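Local coordinates for twin-arginine translocation pathway signal protein (PDB 2RJO), which binds beta-D-galactopyranose between its two lobes and is probably a periplasmic sugar-binding protein, at residues 64-69 against 259-264; 102-107 against 277-282; 128-133 against 163-168; 140-145 against 174-179. All coordinates share one frame; numbering follows the deposited sequence.

Interaction 1. Residues 64-69 against 259-264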
loop_
_atom_site.group_PDB
_atom_site.type_symbol
_atom_site.label_atom_id
_atom_site.label_comp_id
_atom_site.label_asym_id
_atom_site.label_seq_id
_atom_site.Cartn_x
_atom_site.Cartn_y
_atom_site.Cartn_z
ATOM N N ASN A 64 -5.986 -4.910 -26.050
ATOM C CA ASN A 64 -6.667 -6.009 -25.369
ATOM C C ASN A 64 -5.929 -6.334 -24.070
ATOM O O ASN A 64 -5.294 -7.380 -23.938
ATOM C CB ASN A 64 -6.710 -7.218 -26.304
ATOM C CG ASN A 64 -7.532 -8.360 -25.753
ATOM O OD1 ASN A 64 -8.525 -8.152 -25.052
ATOM N ND2 ASN A 64 -7.132 -9.585 -26.085
ATOM N N LEU A 65 -6.032 -5.421 -23.110
ATOM C CA LEU A 65 -5.334 -5.566 -21.839
ATOM C C LEU A 65 -6.112 -5.044 -20.628
ATOM O O LEU A 65 -6.889 -4.095 -20.732
ATOM C CB LEU A 65 -3.983 -4.841 -21.947
ATOM C CG LEU A 65 -3.150 -4.523 -20.700
ATOM C CD1 LEU A 65 -2.478 -5.770 -20.170
ATOM C CD2 LEU A 65 -2.091 -3.485 -21.061
ATOM N N VAL A 66 -5.893 -5.687 -19.486
ATOM C CA VAL A 66 -6.512 -5.293 -18.230
ATOM C C VAL A 66 -5.364 -5.048 -17.254
ATOM O O VAL A 66 -4.661 -5.976 -16.859
ATOM C CB VAL A 66 -7.427 -6.394 -17.658
ATOM C CG1 VAL A 66 -7.939 -5.983 -16.284
ATOM C CG2 VAL A 66 -8.599 -6.632 -18.595
ATOM N N LEU A 67 -5.189 -3.790 -16.874
ATOM C CA LEU A 67 -4.112 -3.393 -15.983
ATOM C C LEU A 67 -4.519 -3.008 -14.561
ATOM O O LEU A 67 -5.474 -2.258 -14.360
ATOM C CB LEU A 67 -3.365 -2.224 -16.619
ATOM C CG LEU A 67 -2.214 -1.630 -15.816
ATOM C CD1 LEU A 67 -1.102 -2.655 -15.733
ATOM C CD2 LEU A 67 -1.728 -0.365 -16.477
ATOM N N ASN A 68 -3.788 -3.533 -13.579
ATOM C CA ASN A 68 -4.013 -3.210 -12.170
ATOM C C ASN A 68 -2.699 -2.584 -11.734
ATOM O O ASN A 68 -1.719 -3.293 -11.508
ATOM C CB ASN A 68 -4.293 -4.467 -11.341
ATOM C CG ASN A 68 -4.568 -4.144 -9.883
ATOM O OD1 ASN A 68 -4.922 -3.016 -9.553
ATOM N ND2 ASN A 68 -4.426 -5.137 -9.006
ATOM N N VAL A 69 -2.678 -1.259 -11.616
ATOM C CA VAL A 69 -1.448 -0.551 -11.281
ATOM C C VAL A 69 -1.417 0.323 -10.029
ATOM O O VAL A 69 -2.387 1.003 -9.689
ATOM C CB VAL A 69 -1.009 0.333 -12.484
ATOM C CG1 VAL A 69 -2.122 1.324 -12.827
ATOM C CG2 VAL A 69 0.283 1.079 -12.163
ATOM N N ILE A 259 -8.009 -8.631 -6.970
ATOM C CA ILE A 259 -9.283 -7.944 -7.113
ATOM C C ILE A 259 -9.215 -6.799 -8.134
ATOM O O ILE A 259 -10.137 -6.622 -8.922
ATOM C CB ILE A 259 -9.771 -7.394 -5.752
ATOM C CG1 ILE A 259 -11.305 -7.349 -5.731
ATOM C CG2 ILE A 259 -9.207 -5.986 -5.518
ATOM C CD1 ILE A 259 -11.970 -8.697 -5.911
ATOM N N GLY A 260 -8.121 -6.038 -8.124
ATOM C CA GLY A 260 -7.973 -4.943 -9.071
ATOM C C GLY A 260 -8.208 -5.422 -10.493
ATOM O O GLY A 260 -8.962 -4.803 -11.251
ATOM N N LEU A 261 -7.566 -6.536 -10.848
ATOM C CA LEU A 261 -7.706 -7.134 -12.173
ATOM C C LEU A 261 -9.105 -7.725 -12.377
ATOM O O LEU A 261 -9.651 -7.669 -13.469
ATOM C CB LEU A 261 -6.676 -8.245 -12.366
ATOM C CG LEU A 261 -5.189 -7.906 -12.415
ATOM C CD1 LEU A 261 -4.408 -9.203 -12.521
ATOM C CD2 LEU A 261 -4.884 -6.998 -13.601
ATOM N N SER A 262 -9.668 -8.305 -11.323
ATOM C CA SER A 262 -10.995 -8.890 -11.409
ATOM C C SER A 262 -12.010 -7.813 -11.820
ATOM O O SER A 262 -12.796 -8.019 -12.745
ATOM C CB SER A 262 -11.375 -9.507 -10.063
ATOM O OG SER A 262 -12.625 -10.160 -10.132
HETATM N N MSE A 263 -11.986 -6.671 -11.136
HETATM C CA MSE A 263 -12.888 -5.559 -11.452
HETATM C C MSE A 263 -12.707 -5.177 -12.916
HETATM O O MSE A 263 -13.673 -5.056 -13.678
HETATM C CB MSE A 263 -12.560 -4.326 -10.603
HETATM C CG MSE A 263 -13.009 -4.390 -9.162
HETATM SE SE MSE A 263 -12.393 -2.994 -8.205
HETATM C CE MSE A 263 -11.731 -3.829 -6.845
ATOM N N GLY A 264 -11.447 -4.982 -13.292
ATOM C CA GLY A 264 -11.131 -4.603 -14.650
ATOM C C GLY A 264 -11.602 -5.596 -15.693
ATOM O O GLY A 264 -12.142 -5.192 -16.719
#

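Interaction 2. Residues 102-107 against 277-282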
loop_
_atom_site.group_PDB
_atom_site.type_symbol
_atom_site.label_atom_id
_atom_site.label_comp_id
_atom_site.label_asym_id
_atom_site.label_seq_id
_atom_site.Cartn_x
_atom_site.Cartn_y
_atom_site.Cartn_z
ATOM N N HIS A 102 -10.620 11.244 -11.589
ATOM C CA HIS A 102 -11.702 10.353 -11.160
ATOM C C HIS A 102 -12.068 9.353 -12.252
ATOM O O HIS A 102 -12.144 9.702 -13.439
ATOM C CB HIS A 102 -12.959 11.157 -10.807
ATOM C CG HIS A 102 -12.745 12.200 -9.760
ATOM N ND1 HIS A 102 -12.434 11.889 -8.447
ATOM C CD2 HIS A 102 -12.775 13.551 -9.820
ATOM C CE1 HIS A 102 -12.282 12.998 -7.759
ATOM N NE2 HIS A 102 -12.482 14.029 -8.568
ATOM N N PRO A 103 -12.302 8.087 -11.868
ATOM C CA PRO A 103 -12.665 7.080 -12.869
ATOM C C PRO A 103 -13.926 7.423 -13.669
ATOM O O PRO A 103 -14.003 7.126 -14.863
ATOM C CB PRO A 103 -12.819 5.795 -12.048
ATOM C CG PRO A 103 -13.014 6.273 -10.641
ATOM C CD PRO A 103 -12.109 7.468 -10.547
ATOM N N TRP A 104 -14.904 8.048 -13.020
ATOM C CA TRP A 104 -16.146 8.404 -13.709
ATOM C C TRP A 104 -15.958 9.444 -14.813
ATOM O O TRP A 104 -16.871 9.684 -15.608
ATOM C CB TRP A 104 -17.204 8.863 -12.704
ATOM C CG TRP A 104 -16.728 9.857 -11.687
ATOM C CD1 TRP A 104 -16.539 11.191 -11.871
ATOM C CD2 TRP A 104 -16.408 9.592 -10.317
ATOM N NE1 TRP A 104 -16.116 11.778 -10.700
ATOM C CE2 TRP A 104 -16.017 10.810 -9.733
ATOM C CE3 TRP A 104 -16.386 8.431 -9.529
ATOM C CZ2 TRP A 104 -15.645 10.911 -8.390
ATOM C CZ3 TRP A 104 -16.013 8.534 -8.195
ATOM C CH2 TRP A 104 -15.637 9.759 -7.644
ATOM N N ASP A 105 -14.780 10.059 -14.867
ATOM C CA ASP A 105 -14.486 11.022 -15.926
ATOM C C ASP A 105 -13.863 10.266 -17.112
ATOM O O ASP A 105 -13.613 10.850 -18.170
ATOM C CB ASP A 105 -13.526 12.123 -15.443
ATOM C CG ASP A 105 -14.182 13.094 -14.456
ATOM O OD1 ASP A 105 -15.375 13.427 -14.630
ATOM O OD2 ASP A 105 -13.499 13.538 -13.511
ATOM N N TYR A 106 -13.607 8.972 -16.929
ATOM C CA TYR A 106 -13.043 8.162 -18.007
ATOM C C TYR A 106 -13.821 6.857 -18.193
ATOM O O TYR A 106 -13.211 5.787 -18.281
ATOM C CB TYR A 106 -11.565 7.821 -17.750
ATOM C CG TYR A 106 -10.589 8.982 -17.810
ATOM C CD1 TYR A 106 -10.420 9.831 -16.721
ATOM C CD2 TYR A 106 -9.808 9.201 -18.939
ATOM C CE1 TYR A 106 -9.489 10.867 -16.747
ATOM C CE2 TYR A 106 -8.867 10.242 -18.981
ATOM C CZ TYR A 106 -8.714 11.068 -17.875
ATOM O OH TYR A 106 -7.768 12.075 -17.872
ATOM N N ASN A 107 -15.153 6.930 -18.242
ATOM C CA ASN A 107 -15.967 5.720 -18.436
ATOM C C ASN A 107 -15.752 5.142 -19.840
ATOM O O ASN A 107 -15.720 5.883 -20.825
ATOM C CB ASN A 107 -17.460 6.018 -18.254
ATOM C CG ASN A 107 -17.814 6.434 -16.834
ATOM O OD1 ASN A 107 -17.102 6.113 -15.882
ATOM N ND2 ASN A 107 -18.934 7.141 -16.683
ATOM N N LEU A 277 -22.702 2.366 -11.326
ATOM C CA LEU A 277 -22.166 2.064 -9.998
ATOM C C LEU A 277 -22.133 3.267 -9.065
ATOM O O LEU A 277 -21.932 4.399 -9.501
ATOM C CB LEU A 277 -20.740 1.519 -10.104
ATOM C CG LEU A 277 -20.425 0.060 -10.394
ATOM C CD1 LEU A 277 -21.126 -0.392 -11.642
ATOM C CD2 LEU A 277 -18.917 -0.085 -10.545
ATOM N N PRO A 278 -22.337 3.037 -7.761
ATOM C CA PRO A 278 -22.291 4.176 -6.845
ATOM C C PRO A 278 -20.841 4.665 -6.869
ATOM O O PRO A 278 -19.941 3.935 -7.315
ATOM C CB PRO A 278 -22.667 3.557 -5.497
ATOM C CG PRO A 278 -23.558 2.410 -5.887
ATOM C CD PRO A 278 -22.825 1.823 -7.078
ATOM N N LYS A 279 -20.614 5.884 -6.399
ATOM C CA LYS A 279 -19.272 6.451 -6.388
ATOM C C LYS A 279 -18.320 5.628 -5.509
ATOM O O LYS A 279 -17.158 5.438 -5.869
ATOM C CB LYS A 279 -19.320 7.901 -5.885
ATOM C CG LYS A 279 -20.430 8.757 -6.512
ATOM C CD LYS A 279 -20.066 9.296 -7.889
ATOM C CE LYS A 279 -19.062 10.433 -7.774
ATOM N NZ LYS A 279 -19.599 11.629 -7.040
ATOM N N ASP A 280 -18.807 5.143 -4.365
ATOM C CA ASP A 280 -17.963 4.363 -3.462
ATOM C C ASP A 280 -17.535 3.009 -4.016
ATOM O O ASP A 280 -16.798 2.268 -3.356
ATOM C CB ASP A 280 -18.632 4.174 -2.093
ATOM C CG ASP A 280 -20.044 3.655 -2.199
ATOM O OD1 ASP A 280 -20.373 2.689 -1.486
ATOM O OD2 ASP A 280 -20.829 4.225 -2.985
ATOM N N ARG A 281 -17.991 2.688 -5.223
ATOM C CA ARG A 281 -17.605 1.443 -5.879
ATOM C C ARG A 281 -16.668 1.769 -7.036
ATOM O O ARG A 281 -16.103 0.879 -7.668
ATOM C CB ARG A 281 -18.837 0.681 -6.365
ATOM C CG ARG A 281 -19.640 0.142 -5.198
ATOM C CD ARG A 281 -20.717 -0.805 -5.625
ATOM N NE ARG A 281 -21.237 -1.529 -4.472
ATOM C CZ ARG A 281 -22.112 -2.525 -4.554
ATOM N NH1 ARG A 281 -22.575 -2.908 -5.739
ATOM N NH2 ARG A 281 -22.490 -3.162 -3.457
ATOM N N ARG A 282 -16.503 3.065 -7.278
ATOM C CA ARG A 282 -15.625 3.591 -8.323
ATOM C C ARG A 282 -14.322 4.069 -7.678
ATOM O O ARG A 282 -13.238 3.828 -8.201
ATOM C CB ARG A 282 -16.322 4.742 -9.048
ATOM C CG ARG A 282 -17.114 4.296 -10.266
ATOM C CD ARG A 282 -16.141 3.943 -11.391
ATOM N NE ARG A 282 -16.823 3.797 -12.661
ATOM C CZ ARG A 282 -16.303 4.106 -13.842
ATOM N NH1 ARG A 282 -15.078 4.593 -13.940
ATOM N NH2 ARG A 282 -17.014 3.900 -14.942
#

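Interaction 3. Residues 128-133 against 163-168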
loop_
_atom_site.group_PDB
_atom_site.type_symbol
_atom_site.label_atom_id
_atom_site.label_comp_id
_atom_site.label_asym_id
_atom_site.label_seq_id
_atom_site.Cartn_x
_atom_site.Cartn_y
_atom_site.Cartn_z
ATOM N N GLN A 128 -1.413 3.580 19.179
ATOM C CA GLN A 128 -0.981 2.362 19.852
ATOM C C GLN A 128 0.461 2.512 20.310
ATOM O O GLN A 128 0.818 2.065 21.399
ATOM C CB GLN A 128 -1.090 1.163 18.913
ATOM C CG GLN A 128 -0.535 -0.124 19.506
ATOM C CD GLN A 128 -1.317 -0.594 20.725
ATOM O OE1 GLN A 128 -2.449 -1.080 20.609
ATOM N NE2 GLN A 128 -0.717 -0.442 21.906
ATOM N N LEU A 129 1.284 3.128 19.462
ATOM C CA LEU A 129 2.687 3.346 19.773
ATOM C C LEU A 129 2.846 4.249 20.998
ATOM O O LEU A 129 3.633 3.962 21.902
ATOM C CB LEU A 129 3.394 3.973 18.571
ATOM C CG LEU A 129 4.846 4.395 18.787
ATOM C CD1 LEU A 129 5.718 3.157 18.965
ATOM C CD2 LEU A 129 5.335 5.223 17.608
ATOM N N PHE A 130 2.084 5.338 21.041
ATOM C CA PHE A 130 2.179 6.255 22.163
ATOM C C PHE A 130 1.669 5.628 23.449
ATOM O O PHE A 130 2.137 5.968 24.533
ATOM C CB PHE A 130 1.413 7.546 21.871
ATOM C CG PHE A 130 1.882 8.264 20.633
ATOM C CD1 PHE A 130 3.199 8.126 20.173
ATOM C CD2 PHE A 130 1.012 9.098 19.932
ATOM C CE1 PHE A 130 3.634 8.810 19.031
ATOM C CE2 PHE A 130 1.442 9.787 18.787
ATOM C CZ PHE A 130 2.757 9.639 18.339
ATOM N N LYS A 131 0.703 4.721 23.345
ATOM C CA LYS A 131 0.197 4.074 24.546
ATOM C C LYS A 131 1.353 3.256 25.108
ATOM O O LYS A 131 1.649 3.311 26.304
ATOM C CB LYS A 131 -0.972 3.137 24.231
ATOM C CG LYS A 131 -2.191 3.792 23.599
ATOM C CD LYS A 131 -2.701 4.957 24.430
ATOM C CE LYS A 131 -4.114 5.369 24.017
ATOM N NZ LYS A 131 -5.120 4.356 24.446
ATOM N N SER A 132 2.012 2.507 24.233
ATOM C CA SER A 132 3.131 1.671 24.642
ATOM C C SER A 132 4.208 2.467 25.350
ATOM O O SER A 132 4.906 1.937 26.214
ATOM C CB SER A 132 3.748 0.971 23.431
ATOM O OG SER A 132 2.859 0.018 22.888
HETATM N N MSE A 133 4.350 3.733 24.979
HETATM C CA MSE A 133 5.364 4.602 25.572
HETATM C C MSE A 133 4.886 5.247 26.874
HETATM O O MSE A 133 5.622 6.011 27.497
HETATM C CB MSE A 133 5.739 5.711 24.582
HETATM C CG MSE A 133 6.449 5.250 23.317
HETATM SE SE MSE A 133 6.443 6.553 22.057
HETATM C CE MSE A 133 6.762 5.696 20.701
ATOM N N LYS A 163 -1.148 15.415 18.307
ATOM C CA LYS A 163 -1.969 16.486 18.852
ATOM C C LYS A 163 -2.788 15.988 20.032
ATOM O O LYS A 163 -3.145 16.759 20.928
ATOM C CB LYS A 163 -2.904 17.038 17.773
ATOM C CG LYS A 163 -3.687 18.272 18.198
ATOM C CD LYS A 163 -5.179 18.151 17.858
ATOM C CE LYS A 163 -5.860 17.103 18.734
ATOM N NZ LYS A 163 -7.350 16.994 18.504
ATOM N N LYS A 164 -3.072 14.691 20.047
ATOM C CA LYS A 164 -3.871 14.119 21.118
ATOM C C LYS A 164 -3.008 13.534 22.237
ATOM O O LYS A 164 -3.520 12.984 23.215
ATOM C CB LYS A 164 -4.805 13.054 20.541
ATOM C CG LYS A 164 -5.977 12.721 21.442
ATOM C CD LYS A 164 -6.869 13.957 21.673
ATOM C CE LYS A 164 -7.983 13.650 22.677
ATOM N NZ LYS A 164 -9.018 14.726 22.687
ATOM N N PHE A 165 -1.694 13.654 22.085
ATOM C CA PHE A 165 -0.734 13.171 23.078
ATOM C C PHE A 165 0.322 14.243 23.204
ATOM O O PHE A 165 1.407 14.123 22.621
ATOM C CB PHE A 165 -0.057 11.886 22.611
ATOM C CG PHE A 165 -0.908 10.661 22.762
ATOM C CD1 PHE A 165 -0.653 9.748 23.784
ATOM C CD2 PHE A 165 -1.949 10.402 21.878
ATOM C CE1 PHE A 165 -1.420 8.590 23.923
ATOM C CE2 PHE A 165 -2.724 9.253 22.003
ATOM C CZ PHE A 165 -2.458 8.344 23.030
ATOM N N PRO A 166 0.022 15.321 23.942
ATOM C CA PRO A 166 1.019 16.385 24.085
ATOM C C PRO A 166 2.250 15.952 24.867
ATOM O O PRO A 166 3.264 16.654 24.888
ATOM C CB PRO A 166 0.238 17.511 24.768
ATOM C CG PRO A 166 -0.843 16.786 25.516
ATOM C CD PRO A 166 -1.265 15.720 24.539
ATOM N N GLY A 167 2.165 14.782 25.489
ATOM C CA GLY A 167 3.287 14.281 26.250
ATOM C C GLY A 167 4.321 13.647 25.340
ATOM O O GLY A 167 5.411 13.302 25.785
ATOM N N ILE A 168 3.976 13.480 24.064
ATOM C CA ILE A 168 4.885 12.886 23.082
ATOM C C ILE A 168 5.637 13.989 22.349
ATOM O O ILE A 168 5.032 14.952 21.886
ATOM C CB ILE A 168 4.109 12.042 22.034
ATOM C CG1 ILE A 168 3.485 10.820 22.708
ATOM C CG2 ILE A 168 5.045 11.585 20.932
ATOM C CD1 ILE A 168 4.496 9.815 23.181
#

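Interaction 4. Residues 140-145 against 174-179. With GAL (beta-D-galactopyranose), chain B.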
loop_
_atom_site.group_PDB
_atom_site.type_symbol
_atom_site.label_atom_id
_atom_site.label_comp_id
_atom_site.label_asym_id
_atom_site.label_seq_id
_atom_site.Cartn_x
_atom_site.Cartn_y
_atom_site.Cartn_z
ATOM N N VAL A 140 10.690 9.222 16.833
ATOM C CA VAL A 140 11.221 9.538 15.513
ATOM C C VAL A 140 10.261 8.871 14.525
ATOM O O VAL A 140 9.694 7.821 14.838
ATOM C CB VAL A 140 12.659 8.996 15.304
ATOM C CG1 VAL A 140 13.637 9.793 16.139
ATOM C CG2 VAL A 140 12.735 7.519 15.665
ATOM N N ALA A 141 10.069 9.465 13.348
ATOM C CA ALA A 141 9.152 8.899 12.362
ATOM C C ALA A 141 9.720 8.843 10.943
ATOM O O ALA A 141 10.360 9.789 10.473
ATOM C CB ALA A 141 7.845 9.675 12.367
ATOM N N LEU A 142 9.469 7.722 10.270
ATOM C CA LEU A 142 9.939 7.479 8.914
ATOM C C LEU A 142 8.773 7.522 7.938
ATOM O O LEU A 142 7.799 6.796 8.100
ATOM C CB LEU A 142 10.621 6.113 8.846
ATOM C CG LEU A 142 11.922 5.974 9.644
ATOM C CD1 LEU A 142 12.139 4.513 10.017
ATOM C CD2 LEU A 142 13.088 6.529 8.828
ATOM N N GLY A 143 8.881 8.365 6.915
ATOM C CA GLY A 143 7.803 8.490 5.945
ATOM C C GLY A 143 8.087 7.931 4.564
ATOM O O GLY A 143 9.229 7.659 4.207
ATOM N N GLY A 144 7.033 7.756 3.777
ATOM C CA GLY A 144 7.188 7.231 2.430
ATOM C C GLY A 144 7.428 8.338 1.422
ATOM O O GLY A 144 7.539 9.502 1.808
ATOM N N ILE A 145 7.517 7.988 0.136
ATOM C CA ILE A 145 7.742 8.983 -0.910
ATOM C C ILE A 145 6.859 10.207 -0.659
ATOM O O ILE A 145 5.646 10.100 -0.513
ATOM C CB ILE A 145 7.456 8.390 -2.313
ATOM C CG1 ILE A 145 8.459 7.269 -2.596
ATOM C CG2 ILE A 145 7.555 9.478 -3.387
ATOM C CD1 ILE A 145 8.171 6.473 -3.853
ATOM N N GLN A 174 11.610 11.893 8.885
ATOM C CA GLN A 174 12.461 11.725 7.708
ATOM C C GLN A 174 11.844 10.754 6.707
ATOM O O GLN A 174 11.249 9.745 7.082
ATOM C CB GLN A 174 13.836 11.208 8.119
ATOM C CG GLN A 174 14.714 12.237 8.801
ATOM C CD GLN A 174 15.307 13.237 7.830
ATOM O OE1 GLN A 174 16.027 12.868 6.906
ATOM N NE2 GLN A 174 15.016 14.513 8.043
ATOM N N VAL A 175 12.005 11.071 5.433
ATOM C CA VAL A 175 11.490 10.255 4.350
ATOM C C VAL A 175 12.502 9.168 3.994
ATOM O O VAL A 175 13.692 9.452 3.815
ATOM C CB VAL A 175 11.229 11.130 3.120
ATOM C CG1 VAL A 175 10.915 10.265 1.910
ATOM C CG2 VAL A 175 10.095 12.097 3.418
ATOM N N ALA A 176 12.039 7.925 3.913
ATOM C CA ALA A 176 12.919 6.810 3.567
ATOM C C ALA A 176 12.401 6.091 2.314
ATOM O O ALA A 176 12.824 4.976 1.997
ATOM C CB ALA A 176 13.027 5.845 4.734
ATOM N N ASP A 177 11.470 6.746 1.621
ATOM C CA ASP A 177 10.896 6.234 0.379
ATOM C C ASP A 177 10.431 4.768 0.393
ATOM O O ASP A 177 10.689 4.040 -0.569
ATOM C CB ASP A 177 11.900 6.400 -0.775
ATOM C CG ASP A 177 12.230 7.856 -1.082
ATOM O OD1 ASP A 177 11.349 8.729 -0.939
ATOM O OD2 ASP A 177 13.382 8.120 -1.495
ATOM N N TRP A 178 9.764 4.339 1.466
ATOM C CA TRP A 178 9.257 2.959 1.592
ATOM C C TRP A 178 10.336 1.862 1.592
ATOM O O TRP A 178 10.007 0.674 1.615
ATOM C CB TRP A 178 8.297 2.637 0.444
ATOM C CG TRP A 178 7.231 3.670 0.152
ATOM C CD1 TRP A 178 7.032 4.315 -1.034
ATOM C CD2 TRP A 178 6.181 4.112 1.029
ATOM N NE1 TRP A 178 5.923 5.120 -0.955
ATOM C CE2 TRP A 178 5.384 5.018 0.298
ATOM C CE3 TRP A 178 5.840 3.832 2.361
ATOM C CZ2 TRP A 178 4.257 5.645 0.860
ATOM C CZ3 TRP A 178 4.719 4.456 2.919
ATOM C CH2 TRP A 178 3.945 5.353 2.166
ATOM N N ASN A 179 11.607 2.252 1.569
ATOM C CA ASN A 179 12.722 1.305 1.491
ATOM C C ASN A 179 13.432 1.043 2.829
ATOM O O ASN A 179 13.844 1.982 3.506
ATOM C CB ASN A 179 13.710 1.848 0.454
ATOM C CG ASN A 179 14.781 0.857 0.085
ATOM O OD1 ASN A 179 15.621 0.500 0.909
ATOM N ND2 ASN A 179 14.764 0.401 -1.166
HETATM C C1 GAL B . 4.531 0.717 -0.874
HETATM C C2 GAL B . 3.999 0.686 0.578
HETATM C C3 GAL B . 2.455 0.689 0.539
HETATM C C4 GAL B . 1.983 1.961 -0.188
HETATM C C5 GAL B . 2.593 1.919 -1.617
HETATM C C6 GAL B . 2.157 3.162 -2.363
HETATM O O1 GAL B . 5.970 0.733 -0.843
HETATM O O2 GAL B . 4.452 -0.500 1.228
HETATM O O3 GAL B . 1.930 0.690 1.865
HETATM O O4 GAL B . 2.481 3.102 0.510
HETATM O O5 GAL B . 4.058 1.913 -1.555
HETATM O O6 GAL B . 2.715 3.102 -3.662
#

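Interaction 1. Residues 64-69 against 259-264
Val66 and Asn68 of strand 65-69 pack against Gly260, Leu261 and Gly264 of helix 253-268, a buried helix-on-sheet contact in one lobe of a periplasmic binding protein. The axes of the two short segments run 145° apart and come within 7.3 Å. At Gly260 and Gly264, one turn apart, a CB would point at the strand and collide with Asn68 OD1 or Val66 CG1; its absence allows the close approach. A methyl of Val66, CG1, lies against the backbone of the second glycine, 3.7 Å from Gly264 C. The amide of Asn68 sits over the first. Its CG is anti to the backbone N (chi1 -178°), which sets it 3.6 Å from Gly260 CA. The polar end is not left to this glycine: ND2 is hydrogen-bonded to the carbonyls of Leu256 and Gly257, earlier in the same helix. Leu261, next to Gly260 in the chain, brings in one branch: its CD2 touches both Val66 O and Asn68 CB at 3.4 Å. The same leucine also meets Ala27 and Phe30, and Asn68 meets Phe23, all on helix 18-34. Strands 7-12 and 90-94 flank strand 65-69, both parallel to it, in the mixed sheet, and Gly260 O accepts a hydrogen bond from Thr92 OG1 of the latter.

Interaction 2. Residues 102-107 against 277-282
Trp104 and Arg282 lead this partly buried meeting of two loops, the one before strand 110-115 and the one entering strand 283-291. The aromatic contacts belong to the indole. Lys279 crosses it at about a right angle and lays CE over the six-membered ring of Trp104, 3.4 Å from the centroid, as a CH-pi contact. Its NZ stands over the same face, 4.5 Å from the centroid of that six-membered ring and 20° off the ring normal, a cation-pi pair. His102 CB lies on the opposite face, and Arg282 CB meets the edge at Trp104 CE3 (3.7 Å).

Apolar and polar contacts meet at the arginine. Pro103 CG rests 3.5 Å from the backbone Arg282 O, and Pro103 CB lies in the guanidinium plane at its edge. Pro103 O is 2.9 Å from Arg282 NH1. Asn107 OD1 comes over a guanidinium face, its amide plane 54° from that group; its modelled closeness to NH2 is doubtful. Nearby, Glu283 is hydrogen-bonded to His102 ND1. Two cationic side chains thus share one tryptophan, Lys279 over a face through CE and, farther off, its ammonium, Arg282 at the edge through its aliphatic base, while Pro103 packs against the guanidinium edge.

Interaction 3. Residues 128-133 against 163-168
Phe130, near the C-terminal end of helix 118-132, packs against Phe165 and Ile168 of the turn that leads into strand 168-175. Followed from its root, the side chain meets Phe165 first: Phe130 CB sits over one face of that ring, 3.8 Å from the centroid, as a CH-pi contact. CG lies anti to the carbonyl carbon (chi1 -58°), which sets it near Ile168 CG1. Of the ring atoms, CD2 is 3.8 Å from Phe165 CG; the two rings meet obliquely, with planes at 57°. Ile168 lies over one face of Phe130: CG and CD1 are both near Ile168 CG1, which stands 3.9 Å from the Phe130 centroid. Farther out, Phe130 CE1 touches Ile168 CG2 at 3.6 Å, and CZ lies near the same methyl.

Lys131 of the helix and Met133, just past its end, also touch this pair. Lys131 crosses Phe165 at about a right angle, its CE 3.5 Å from Phe165 CZ at the ring edge, so its aliphatic part does the touching. Met133, a selenomethionine, brings SE to 4.0 Å from Ile168 CD1. The type I turn from Phe165 to Ile168, closed by Ile168 N to Phe165 O (3.0 Å), sets both residues on the helix side. Val139 of strand 137-143 and Leu158 and Leu162 of helix 149-163 also touch Phe130. Between residues 128-133 and 163-168 there is no hydrogen bond: the contact is apolar, with lysine methylenes, selenium, isoleucine methyls and ring carbons doing the touching.

Interaction 4. Residues 140-145 against 174-179
Leu142 pairs in parallel with Gln174 and Gly143 with Val175, joining the two strands of a beta-alpha-beta unit whose connecting helix is 149-163. Three backbone bonds fasten them. Gln174 N gives to Ala141 O at 2.9 Å. Gln174 O in turn receives Gly143 N at 2.7 Å, and also has Leu142 CA close by in a CA-H...O contact. Past the last bridge Ala176 N reaches Gly143 O at 2.8 Å. On its other side strand 137-143 bonds to strand 198-203: Val140 and Leu142 make backbone hydrogen bonds to Trp202, Leu142 also to Ala204.

Beyond the pairing the chain turns: a type I' turn from Ala176 to Asn179 is closed by Asn179 N to Ala176 O, and Asn179 OD1 caps the following helix through weak bonds. This turn presents Trp178. Gly144 CA lies over the centre of its six-membered ring, 3.4 Å from the centroid, and Ile145 CG1 touches Trp178 CD1 at 3.6 Å. Ile145 N stands over the same face toward the rim, but as a second donor does not bond to NE1. The opposite face meets the galactose, with Trp178 CZ2 3.1 Å from GAL O4; Arg154, Asn205 and Asp231 are among the residues that hydrogen-bond the sugar. The three bonds satisfy Ala141 O, Gly143 N and O, Gln174 N and O and Ala176 N, while the indole, with Gly144 CA on one face and the sugar's O4 on the other, offers the ligand an aromatic surface.

How the interactions relate
Interactions 1 and 2 lie in one lobe and interactions 3 and 4 in the other, with galactose between the lobes. Within the first, the centres of interactions 1 and 2 are about 15 Å apart, and the nearest atoms about 5 Å. Within the second, interactions 3 and 4 lie about 20 Å apart between centres and share the run from helix 118-132 through strand 137-143 and helix 149-163 to strand 168-175: interaction 3 at its far end, interaction 4 at the sugar. Only interaction 4 touches the ligand; Asn68 of interaction 1 has its side chain about 11 Å from it, two positions before the pocket residue Asp70. Interactions 1 and 3 are about 41 Å apart, centre to centre.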